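Local coordinates for proline dehydrogenase (Deinococcus radiodurans, PDB 4H6Q), which oxidises proline to delta-1-pyrroline-5-carboxylate with the help of FAD and passes the electrons to a quinone, the first step in converting proline to glutamate, at residues M190-Y195 / D208-Y213; Q168-R173 / T200-D205; Y226-T231 / A253-M258. One frame throughout, in Å; residues are numbered along the deposited sequence.

Contact 1 (M190-Y195 / D208-Y213); sequences MVKGAY and DVDQNY. With FAD (flavin-adenine dinucleotide), chain C.
Lys-192 and Tyr-213 have the nearest CA atoms of the two segments, 6.5 Å apart, where strand 188-191 ends and its chain runs on as a loop beside helix 206-222. A flat tyrosine ring suits the helix here: CG, anti to the backbone N (chi1 -171°), starts the ring toward the strand, and its edge meets the peptide after Val-191, with Tyr-213 CE1 3.5 Å from Val-191 C. Lys-192 crosses this ring at about a right angle, its CG 3.9 Å from Tyr-213 CD1, while its CB rests on Val-209 CG1. Beyond CG the chain is extended and carries NZ to Asp-210 OD1 at 2.8 Å, a salt bridge that meets the carboxylate from above its plane. The same NZ donates to FAD O1A at 2.8 Å and pairs with Asp-233, so two carboxylates and a phosphate hold one buried ammonium. An alanine here would probably leave Asp-210 and the FAD phosphate without the cation that joins them, and open a gap beside Tyr-213. Val-191, branched at CB, applies CG1 to FAD C9A and CG2 to FAD N1, each at 3.3 Å. Gly-193 takes backbone angles that a side chain would not tolerate, and Ala-194 N donates to FAD O2. A cofactor gripped where a strand gives way to its beta-alpha loop is characteristic of the catalytic end of a beta8-alpha8 barrel.

Contact 2 (Q168-R173 / T200-D205); sequences QSYLYR and TVAYPD. With FAD (flavin-adenine dinucleotide), chain C.
Leu-171 and Ala-202 face each other in a single beta bridge, CA to CA 4.4 Å, secured by Tyr-203 N to Tyr-170 O at 2.8 Å and by the longer bond from Tyr-172 N to Val-201 O. It ties together two loops of the beta8-alpha8 barrel, those following strands 163-168 and 188-191. Outside the bridge, Tyr-172 and Tyr-203 form a T-shaped pair with planes at 69° and centroids 4.6 Å apart. The CD1-CE1 edge of Tyr-172 enters the face of Tyr-203, with CD1 over the ring centre, and one face of Tyr-172 covers the main chain at Ala-202 CA. A tyrosine suits the exposed position of Tyr-172, since its ring shields the backbone while its OH bonds Ala-199 O. On the buried side a small residue fits: Ala-202 CB sits over a face of the Tyr-170 ring, 4.2 Å from Tyr-170 CG, which stands between its own backbone N and carbonyl carbon (chi1 68°). Tyr-170 OH accepts from Tyr-195 N. Leu-171 and Val-201 lie side by side, pointing the same way, and pack tightly, Leu-171 CD2 3.5 Å from Val-201 CG1. Where the type I turn Gln-168 to Leu-171 begins, Gln-168 NE2 donates almost straight to FAD O2 (2.8 Å, 172°). At the other end, one water accepts from Arg-173 N at 3.1 Å and donates to Val-201 O at 2.8 Å.

Contact 3 (Y226-T231 / A253-M258); sequences YTNVAT and AFEFQM. With FAD (flavin-adenine dinucleotide), chain C.
Tyr-226 and Glu-255 meet at one end of two parallel strands, 227-230 and 254-258, whose axes approach to 4.4 Å at an angle of 30°. Tyr-226 CG is anti to the backbone N (chi1 -164°), and the ring lies across the neighbouring strand, with Phe-254 CA over its face, offset toward the rim, in a CH-pi contact 4.0 Å from the centroid. Its OH donates to Glu-255 OE2 at 2.7 Å, reaching the carboxylate on its anti side, and is also bonded to Arg-276. Glu-255 keeps CG between its backbone N and carbonyl carbon, with the chain extended beyond. OE1 accepts from Gln-257 NE2 at 2.9 Å, lying in the amide plane of Gln-257, and forms a salt bridge with Arg-278. A glutamate suits the place because its two oxygens serve separate partners. The amides of Asn-228 and Gln-257 stack with planes 14° apart but are not bonded to each other, the angle from NE2 to OD1 being poor; Asn-228 ND2 bonds Asn-187 OD1, and Gln-257 OE1 accepts from Arg-189, an active-site residue by similarity. On the opposite face, Val-229 and Phe-256 lie side by side, Val-229 CB 3.8 Å from Phe-256 CD1, apolar groups suited to the layer beneath the helices: Phe-256 touches Ile-237, and Phe-254 touches Val-244. Between the strands, the straight bond from Val-229 N to Glu-255 O measures 2.7 Å. At the cofactor, Ala-230 CB meets FAD C8 at 3.6 Å, a methyl small enough to admit the flavin, and Thr-231 OG1 donates to FAD O1P at 2.8 Å. Apolar residues toward the helices and a polar network inside are characteristic of the beta-alpha-beta unit of a TIM barrel, here with FAD at the strands' C-terminal ends.

Overall arrangement
Contacts 1 and 3 are buried and contact 2 only partly so, its tyrosine pair reaching the surface. Strands 188-191 and 227-230 are neighbours in the barrel sheet, and helix 206-222 joins them along the chain, so contacts 1 and 3 share a wall; Met-190 N lies 2.9 Å from Asn-228 O. Contacts 1 and 2 interlock, their segments alternating in sequence, and Asn-212 bonds Ser-169 O. Contacts 2 and 3 do not touch, nearest atoms about 8 Å apart, yet all three reach FAD. Their chemistry follows their place: strand pairing and polar networks in contact 3, a phosphate-binding ammonium in contact 1, and aromatic loop packing in contact 2.

Contact 1 (M190-Y195 / D208-Y213)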
# COMPACT_ATOMS: atom_id res chain seq x y z
N MET A 190 8.17 1.66 2.75
CA MET A 190 8.40 2.79 3.66
C MET A 190 7.58 3.97 3.19
O MET A 190 7.63 4.32 1.99
CB MET A 190 9.87 3.17 3.69
CG MET A 190 10.80 1.97 4.01
SD MET A 190 10.25 1.07 5.48
CE MET A 190 11.50 -0.23 5.47
N VAL A 191 6.80 4.56 4.11
CA VAL A 191 5.96 5.73 3.81
C VAL A 191 6.22 6.75 4.90
O VAL A 191 6.78 6.41 5.95
CB VAL A 191 4.45 5.35 3.80
CG1 VAL A 191 4.20 4.22 2.79
CG2 VAL A 191 3.94 4.93 5.18
N LYS A 192 5.80 8.00 4.69
CA LYS A 192 5.86 9.02 5.76
C LYS A 192 4.79 8.76 6.83
O LYS A 192 5.12 8.70 8.02
CB LYS A 192 5.79 10.44 5.17
CG LYS A 192 7.01 10.77 4.32
CD LYS A 192 7.04 12.26 3.94
CE LYS A 192 8.15 12.50 2.89
NZ LYS A 192 8.39 13.99 2.76
N GLY A 193 3.54 8.64 6.44
CA GLY A 193 2.45 8.38 7.38
C GLY A 193 1.22 9.21 7.08
O GLY A 193 1.34 10.41 6.91
N ALA A 194 0.05 8.56 7.01
CA ALA A 194 -1.16 9.19 6.47
C ALA A 194 -2.11 9.77 7.49
O ALA A 194 -3.03 10.48 7.10
CB ALA A 194 -1.94 8.23 5.59
N TYR A 195 -1.91 9.49 8.78
CA TYR A 195 -2.95 9.72 9.80
C TYR A 195 -2.60 10.88 10.74
O TYR A 195 -1.47 11.38 10.72
CB TYR A 195 -3.20 8.41 10.59
CG TYR A 195 -3.67 7.31 9.68
CD1 TYR A 195 -5.04 7.15 9.36
CD2 TYR A 195 -2.77 6.44 9.10
CE1 TYR A 195 -5.47 6.15 8.50
CE2 TYR A 195 -3.20 5.45 8.24
CZ TYR A 195 -4.53 5.30 7.95
OH TYR A 195 -4.89 4.30 7.07
N ASP A 208 12.28 15.79 10.90
CA ASP A 208 12.52 14.49 11.53
C ASP A 208 11.81 13.34 10.81
O ASP A 208 12.36 12.25 10.67
CB ASP A 208 12.18 14.47 13.03
CG ASP A 208 13.08 15.38 13.87
OD1 ASP A 208 14.29 15.49 13.55
OD2 ASP A 208 12.57 16.00 14.84
N VAL A 209 10.57 13.57 10.39
CA VAL A 209 9.85 12.58 9.57
C VAL A 209 10.66 12.23 8.34
O VAL A 209 10.79 11.04 7.98
CB VAL A 209 8.47 13.12 9.14
CG1 VAL A 209 7.75 12.09 8.23
CG2 VAL A 209 7.63 13.40 10.37
N ASP A 210 11.20 13.25 7.67
CA ASP A 210 11.95 13.04 6.43
C ASP A 210 13.31 12.34 6.66
O ASP A 210 13.73 11.50 5.83
CB ASP A 210 12.18 14.36 5.68
CG ASP A 210 10.88 14.95 5.13
OD1 ASP A 210 9.84 14.22 5.12
OD2 ASP A 210 10.91 16.15 4.72
N GLN A 211 14.02 12.69 7.73
CA GLN A 211 15.25 12.01 8.06
C GLN A 211 15.01 10.56 8.44
O GLN A 211 15.76 9.65 8.03
CB GLN A 211 16.01 12.72 9.18
CG GLN A 211 17.47 12.30 9.19
CD GLN A 211 18.15 12.46 7.78
OE1 GLN A 211 17.90 13.42 7.01
NE2 GLN A 211 19.01 11.52 7.46
N ASN A 212 13.96 10.33 9.22
CA ASN A 212 13.65 8.98 9.68
C ASN A 212 13.24 8.11 8.49
O ASN A 212 13.51 6.91 8.48
CB ASN A 212 12.55 8.98 10.76
CG ASN A 212 12.58 7.74 11.60
OD1 ASN A 212 13.65 7.35 12.09
ND2 ASN A 212 11.42 7.12 11.82
N TYR A 213 12.61 8.73 7.48
CA TYR A 213 12.28 8.04 6.24
C TYR A 213 13.54 7.48 5.58
O TYR A 213 13.60 6.28 5.20
CB TYR A 213 11.51 8.99 5.30
CG TYR A 213 10.95 8.27 4.09
CD1 TYR A 213 9.63 7.85 4.05
CD2 TYR A 213 11.77 8.00 2.96
CE1 TYR A 213 9.10 7.18 2.94
CE2 TYR A 213 11.26 7.35 1.87
CZ TYR A 213 9.94 6.93 1.86
OH TYR A 213 9.47 6.23 0.77
PA FAD C . 4.91 14.88 1.14
O1A FAD C . 6.12 15.45 1.89
O2A FAD C . 3.60 14.91 1.81
O5B FAD C . 4.68 15.47 -0.22
C5B FAD C . 5.75 15.54 -1.15
C4B FAD C . 5.35 16.17 -2.47
O4B FAD C . 4.60 15.21 -3.19
C3B FAD C . 4.43 17.33 -2.35
O3B FAD C . 5.07 18.56 -2.07
C2B FAD C . 3.75 17.28 -3.66
O2B FAD C . 4.59 17.72 -4.71
C1B FAD C . 3.51 15.81 -3.81
N9A FAD C . 2.27 15.34 -3.20
C8A FAD C . 2.16 14.40 -2.17
N7A FAD C . 0.89 14.19 -1.84
C5A FAD C . 0.12 14.98 -2.69
C6A FAD C . -1.24 15.19 -2.83
N6A FAD C . -2.20 14.50 -2.02
N1A FAD C . -1.66 16.06 -3.76
C2A FAD C . -0.79 16.73 -4.56
N3A FAD C . 0.54 16.57 -4.47
C4A FAD C . 0.98 15.70 -3.56
N1 FAD C . 0.79 5.89 4.64
C2 FAD C . 0.29 5.09 5.61
O2 FAD C . 0.17 5.62 6.81
N3 FAD C . -0.07 3.79 5.40
C4 FAD C . 0.06 3.21 4.14
O4 FAD C . -0.32 1.93 3.94
C4X FAD C . 0.59 4.02 3.05
N5 FAD C . 0.75 3.50 1.79
C5X FAD C . 1.29 4.32 0.83
C6 FAD C . 1.47 3.82 -0.47
C7 FAD C . 2.06 4.63 -1.47
C7M FAD C . 2.26 4.09 -2.88
C8 FAD C . 2.46 5.95 -1.14
C8M FAD C . 3.09 6.85 -2.17
C9 FAD C . 2.24 6.46 0.15
C9A FAD C . 1.68 5.65 1.13
N10 FAD C . 1.51 6.18 2.42
C10 FAD C . 0.96 5.37 3.39
C1' FAD C . 1.94 7.52 2.78
C2' FAD C . 0.89 8.59 2.81
O2' FAD C . -0.06 8.23 1.82
C3' FAD C . 1.85 9.81 2.71
O3' FAD C . 2.16 10.43 3.92
C4' FAD C . 1.55 10.82 1.68
O4' FAD C . 1.56 10.13 0.48
C5' FAD C . 2.64 11.88 1.72
O5' FAD C . 3.17 12.04 0.44
P FAD C . 4.74 12.06 0.15
O1P FAD C . 5.64 10.96 0.78
O2P FAD C . 4.78 12.35 -1.37
O3P FAD C . 5.29 13.46 0.74

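Contact 2 (Q168-R173 / T200-D205)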
# COMPACT_ATOMS: atom_id res chain seq x y z
N GLN A 168 5.77 3.30 8.84
CA GLN A 168 5.56 4.76 8.68
C GLN A 168 6.69 5.54 9.36
O GLN A 168 6.92 5.38 10.60
CB GLN A 168 4.21 5.20 9.28
CG GLN A 168 3.01 4.51 8.66
CD GLN A 168 1.92 4.22 9.64
OE1 GLN A 168 2.20 3.77 10.75
NE2 GLN A 168 0.68 4.37 9.23
N SER A 169 7.39 6.40 8.62
CA SER A 169 8.57 7.08 9.18
C SER A 169 8.22 8.13 10.22
O SER A 169 9.10 8.59 10.96
CB SER A 169 9.43 7.73 8.09
OG SER A 169 8.84 8.96 7.59
N TYR A 170 6.96 8.56 10.30
CA TYR A 170 6.63 9.54 11.34
C TYR A 170 6.56 8.96 12.73
O TYR A 170 6.57 9.72 13.71
CB TYR A 170 5.40 10.41 10.98
CG TYR A 170 4.00 9.77 10.92
CD1 TYR A 170 2.91 10.56 10.53
CD2 TYR A 170 3.76 8.41 11.15
CE1 TYR A 170 1.60 10.04 10.43
CE2 TYR A 170 2.46 7.87 11.04
CZ TYR A 170 1.39 8.69 10.66
OH TYR A 170 0.12 8.16 10.54
N LEU A 171 6.53 7.63 12.87
CA LEU A 171 6.41 7.03 14.22
C LEU A 171 7.78 6.79 14.86
O LEU A 171 8.68 6.23 14.23
CB LEU A 171 5.67 5.69 14.19
CG LEU A 171 4.21 5.68 13.70
CD1 LEU A 171 3.58 4.30 13.97
CD2 LEU A 171 3.38 6.76 14.35
N TYR A 172 7.92 7.15 16.14
CA TYR A 172 9.14 6.87 16.86
C TYR A 172 9.49 5.39 16.90
O TYR A 172 10.68 5.06 16.95
CB TYR A 172 9.02 7.34 18.32
CG TYR A 172 8.64 8.79 18.48
CD1 TYR A 172 9.46 9.82 18.02
CD2 TYR A 172 7.50 9.14 19.18
CE1 TYR A 172 9.11 11.17 18.22
CE2 TYR A 172 7.15 10.47 19.37
CZ TYR A 172 7.96 11.48 18.90
OH TYR A 172 7.61 12.81 19.11
N ARG A 173 8.47 4.52 16.87
CA ARG A 173 8.70 3.07 17.05
C ARG A 173 9.20 2.36 15.79
O ARG A 173 9.61 1.18 15.85
CB ARG A 173 7.41 2.38 17.49
CG ARG A 173 6.21 2.59 16.51
CD ARG A 173 5.00 1.74 16.94
NE ARG A 173 5.34 0.31 16.94
CZ ARG A 173 4.65 -0.62 17.59
NH1 ARG A 173 3.55 -0.29 18.29
NH2 ARG A 173 5.05 -1.88 17.55
N THR A 200 3.27 12.35 21.22
CA THR A 200 3.75 11.20 22.01
C THR A 200 4.01 9.97 21.14
O THR A 200 4.65 9.03 21.58
CB THR A 200 2.75 10.82 23.10
OG1 THR A 200 1.49 10.59 22.47
CG2 THR A 200 2.62 11.96 24.16
N VAL A 201 3.52 10.00 19.90
CA VAL A 201 3.54 8.82 18.99
C VAL A 201 4.36 9.11 17.76
O VAL A 201 5.06 8.22 17.22
CB VAL A 201 2.04 8.51 18.56
CG1 VAL A 201 1.89 7.66 17.37
CG2 VAL A 201 1.21 8.00 19.81
N ALA A 202 4.24 10.34 17.25
CA ALA A 202 4.83 10.74 15.98
C ALA A 202 5.64 12.00 16.08
O ALA A 202 5.24 12.93 16.76
CB ALA A 202 3.76 10.91 14.95
N TYR A 203 6.75 12.05 15.34
CA TYR A 203 7.60 13.25 15.27
C TYR A 203 6.80 14.47 14.78
O TYR A 203 6.23 14.43 13.69
CB TYR A 203 8.71 13.04 14.24
CG TYR A 203 9.77 12.05 14.61
CD1 TYR A 203 10.75 12.40 15.52
CD2 TYR A 203 9.83 10.78 14.02
CE1 TYR A 203 11.77 11.53 15.85
CE2 TYR A 203 10.85 9.87 14.37
CZ TYR A 203 11.80 10.27 15.30
OH TYR A 203 12.81 9.39 15.65
N PRO A 204 6.76 15.57 15.56
CA PRO A 204 6.02 16.72 15.06
C PRO A 204 6.73 17.48 13.96
O PRO A 204 6.08 18.15 13.15
CB PRO A 204 5.92 17.64 16.27
CG PRO A 204 6.15 16.80 17.41
CD PRO A 204 6.96 15.62 17.02
N ASP A 205 8.06 17.43 13.95
CA ASP A 205 8.82 18.20 12.96
C ASP A 205 8.98 17.38 11.68
O ASP A 205 9.49 16.25 11.69
CB ASP A 205 10.20 18.54 13.52
CG ASP A 205 10.91 19.63 12.74
OD1 ASP A 205 10.80 19.70 11.50
OD2 ASP A 205 11.62 20.43 13.37
PA FAD C . 4.91 14.88 1.14
O1A FAD C . 6.12 15.45 1.89
O2A FAD C . 3.60 14.91 1.81
O5B FAD C . 4.68 15.47 -0.22
C5B FAD C . 5.75 15.54 -1.15
C4B FAD C . 5.35 16.17 -2.47
O4B FAD C . 4.60 15.21 -3.19
C3B FAD C . 4.43 17.33 -2.35
O3B FAD C . 5.07 18.56 -2.07
C2B FAD C . 3.75 17.28 -3.66
O2B FAD C . 4.59 17.72 -4.71
C1B FAD C . 3.51 15.81 -3.81
N9A FAD C . 2.27 15.34 -3.20
C8A FAD C . 2.16 14.40 -2.17
N7A FAD C . 0.89 14.19 -1.84
C5A FAD C . 0.12 14.98 -2.69
C6A FAD C . -1.24 15.19 -2.83
N6A FAD C . -2.20 14.50 -2.02
N1A FAD C . -1.66 16.06 -3.76
C2A FAD C . -0.79 16.73 -4.56
N3A FAD C . 0.54 16.57 -4.47
C4A FAD C . 0.98 15.70 -3.56
N1 FAD C . 0.79 5.89 4.64
C2 FAD C . 0.29 5.09 5.61
O2 FAD C . 0.17 5.62 6.81
N3 FAD C . -0.07 3.79 5.40
C4 FAD C . 0.06 3.21 4.14
O4 FAD C . -0.32 1.93 3.94
C4X FAD C . 0.59 4.02 3.05
N5 FAD C . 0.75 3.50 1.79
C5X FAD C . 1.29 4.32 0.83
C6 FAD C . 1.47 3.82 -0.47
C7 FAD C . 2.06 4.63 -1.47
C7M FAD C . 2.26 4.09 -2.88
C8 FAD C . 2.46 5.95 -1.14
C8M FAD C . 3.09 6.85 -2.17
C9 FAD C . 2.24 6.46 0.15
C9A FAD C . 1.68 5.65 1.13
N10 FAD C . 1.51 6.18 2.42
C10 FAD C . 0.96 5.37 3.39
C1' FAD C . 1.94 7.52 2.78
C2' FAD C . 0.89 8.59 2.81
O2' FAD C . -0.06 8.23 1.82
C3' FAD C . 1.85 9.81 2.71
O3' FAD C . 2.16 10.43 3.92
C4' FAD C . 1.55 10.82 1.68
O4' FAD C . 1.56 10.13 0.48
C5' FAD C . 2.64 11.88 1.72
O5' FAD C . 3.17 12.04 0.44
P FAD C . 4.74 12.06 0.15
O1P FAD C . 5.64 10.96 0.78
O2P FAD C . 4.78 12.35 -1.37
O3P FAD C . 5.29 13.46 0.74
O HOH W 1 5.71 5.57 17.95

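Contact 3 (Y226-T231 / A253-M258)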
# COMPACT_ATOMS: atom_id res chain seq x y z
N TYR A 226 13.79 -6.56 0.32
CA TYR A 226 13.14 -5.83 -0.77
C TYR A 226 12.41 -4.60 -0.18
O TYR A 226 11.67 -4.72 0.83
CB TYR A 226 12.20 -6.76 -1.57
CG TYR A 226 11.83 -6.13 -2.90
CD1 TYR A 226 12.62 -6.43 -4.00
CD2 TYR A 226 10.80 -5.20 -3.02
CE1 TYR A 226 12.36 -5.85 -5.21
CE2 TYR A 226 10.52 -4.58 -4.26
CZ TYR A 226 11.31 -4.92 -5.35
OH TYR A 226 11.05 -4.36 -6.59
N THR A 227 12.66 -3.44 -0.77
CA THR A 227 12.18 -2.18 -0.18
C THR A 227 11.34 -1.46 -1.19
O THR A 227 11.77 -1.30 -2.35
CB THR A 227 13.40 -1.31 0.20
OG1 THR A 227 14.24 -2.05 1.10
CG2 THR A 227 12.98 -0.07 0.91
N ASN A 228 10.16 -0.99 -0.78
CA ASN A 228 9.32 -0.16 -1.65
C ASN A 228 9.43 1.28 -1.15
O ASN A 228 9.02 1.56 -0.00
CB ASN A 228 7.86 -0.65 -1.69
CG ASN A 228 7.77 -2.14 -1.89
OD1 ASN A 228 8.22 -2.66 -2.93
ND2 ASN A 228 7.23 -2.86 -0.90
N VAL A 229 9.99 2.15 -1.98
CA VAL A 229 10.23 3.54 -1.58
C VAL A 229 9.01 4.35 -2.02
O VAL A 229 8.95 4.84 -3.16
CB VAL A 229 11.54 4.05 -2.21
CG1 VAL A 229 11.84 5.50 -1.79
CG2 VAL A 229 12.71 3.14 -1.79
N ALA A 230 8.00 4.38 -1.14
CA ALA A 230 6.70 4.97 -1.48
C ALA A 230 6.64 6.43 -1.05
O ALA A 230 6.40 6.73 0.13
CB ALA A 230 5.59 4.17 -0.78
N THR A 231 6.89 7.32 -2.00
CA THR A 231 6.87 8.76 -1.74
C THR A 231 6.83 9.51 -3.05
O THR A 231 7.25 8.96 -4.10
CB THR A 231 8.13 9.21 -0.92
OG1 THR A 231 8.01 10.60 -0.58
CG2 THR A 231 9.46 9.02 -1.70
N ALA A 253 16.41 -4.64 -7.04
CA ALA A 253 16.35 -4.97 -5.60
C ALA A 253 15.39 -4.09 -4.80
O ALA A 253 15.29 -4.24 -3.57
CB ALA A 253 17.75 -4.87 -5.01
N PHE A 254 14.71 -3.17 -5.47
CA PHE A 254 13.81 -2.23 -4.77
C PHE A 254 12.97 -1.58 -5.83
O PHE A 254 13.29 -1.70 -7.03
CB PHE A 254 14.60 -1.15 -3.99
CG PHE A 254 15.27 -0.18 -4.86
CD1 PHE A 254 14.67 1.04 -5.16
CD2 PHE A 254 16.48 -0.50 -5.50
CE1 PHE A 254 15.29 1.96 -6.04
CE2 PHE A 254 17.08 0.39 -6.37
CZ PHE A 254 16.52 1.61 -6.63
N GLU A 255 11.92 -0.86 -5.43
CA GLU A 255 11.12 -0.11 -6.40
C GLU A 255 10.64 1.16 -5.74
O GLU A 255 10.50 1.23 -4.49
CB GLU A 255 9.93 -0.91 -6.93
CG GLU A 255 8.88 -1.30 -5.85
CD GLU A 255 8.02 -2.43 -6.30
OE1 GLU A 255 6.77 -2.40 -6.07
OE2 GLU A 255 8.57 -3.43 -6.87
N PHE A 256 10.39 2.16 -6.58
CA PHE A 256 9.67 3.37 -6.14
C PHE A 256 8.19 3.09 -6.28
O PHE A 256 7.75 2.36 -7.17
CB PHE A 256 10.05 4.57 -7.01
CG PHE A 256 11.46 5.04 -6.79
CD1 PHE A 256 11.82 5.67 -5.61
CD2 PHE A 256 12.45 4.73 -7.73
CE1 PHE A 256 13.13 6.09 -5.40
CE2 PHE A 256 13.73 5.13 -7.54
CZ PHE A 256 14.11 5.80 -6.37
N GLN A 257 7.40 3.70 -5.37
CA GLN A 257 5.94 3.60 -5.46
C GLN A 257 5.31 4.95 -5.27
O GLN A 257 5.82 5.78 -4.51
CB GLN A 257 5.36 2.64 -4.41
CG GLN A 257 5.81 1.18 -4.62
CD GLN A 257 5.08 0.20 -3.71
OE1 GLN A 257 4.38 0.62 -2.78
NE2 GLN A 257 5.26 -1.10 -3.93
N MET A 258 4.20 5.20 -6.01
CA MET A 258 3.49 6.50 -5.95
C MET A 258 2.00 6.19 -5.98
O MET A 258 1.57 5.10 -6.45
CB MET A 258 3.79 7.32 -7.22
CG MET A 258 5.17 7.95 -7.19
SD MET A 258 6.40 6.89 -7.89
CE MET A 258 7.85 7.85 -7.37
PA FAD C . 4.91 14.88 1.14
O1A FAD C . 6.12 15.45 1.89
O2A FAD C . 3.60 14.91 1.81
O5B FAD C . 4.68 15.47 -0.22
C5B FAD C . 5.75 15.54 -1.15
C4B FAD C . 5.35 16.17 -2.47
O4B FAD C . 4.60 15.21 -3.19
C3B FAD C . 4.43 17.33 -2.35
O3B FAD C . 5.07 18.56 -2.07
C2B FAD C . 3.75 17.28 -3.66
O2B FAD C . 4.59 17.72 -4.71
C1B FAD C . 3.51 15.81 -3.81
N9A FAD C . 2.27 15.34 -3.20
C8A FAD C . 2.16 14.40 -2.17
N7A FAD C . 0.89 14.19 -1.84
C5A FAD C . 0.12 14.98 -2.69
C6A FAD C . -1.24 15.19 -2.83
N6A FAD C . -2.20 14.50 -2.02
N1A FAD C . -1.66 16.06 -3.76
C2A FAD C . -0.79 16.73 -4.56
N3A FAD C . 0.54 16.57 -4.47
C4A FAD C . 0.98 15.70 -3.56
N1 FAD C . 0.79 5.89 4.64
C2 FAD C . 0.29 5.09 5.61
O2 FAD C . 0.17 5.62 6.81
N3 FAD C . -0.07 3.79 5.40
C4 FAD C . 0.06 3.21 4.14
O4 FAD C . -0.32 1.93 3.94
C4X FAD C . 0.59 4.02 3.05
N5 FAD C . 0.75 3.50 1.79
C5X FAD C . 1.29 4.32 0.83
C6 FAD C . 1.47 3.82 -0.47
C7 FAD C . 2.06 4.63 -1.47
C7M FAD C . 2.26 4.09 -2.88
C8 FAD C . 2.46 5.95 -1.14
C8M FAD C . 3.09 6.85 -2.17
C9 FAD C . 2.24 6.46 0.15
C9A FAD C . 1.68 5.65 1.13
N10 FAD C . 1.51 6.18 2.42
C10 FAD C . 0.96 5.37 3.39
C1' FAD C . 1.94 7.52 2.78
C2' FAD C . 0.89 8.59 2.81
O2' FAD C . -0.06 8.23 1.82
C3' FAD C . 1.85 9.81 2.71
O3' FAD C . 2.16 10.43 3.92
C4' FAD C . 1.55 10.82 1.68
O4' FAD C . 1.56 10.13 0.48
C5' FAD C . 2.64 11.88 1.72
O5' FAD C . 3.17 12.04 0.44
P FAD C . 4.74 12.06 0.15
O1P FAD C . 5.64 10.96 0.78
O2P FAD C . 4.78 12.35 -1.37
O3P FAD C . 5.29 13.46 0.74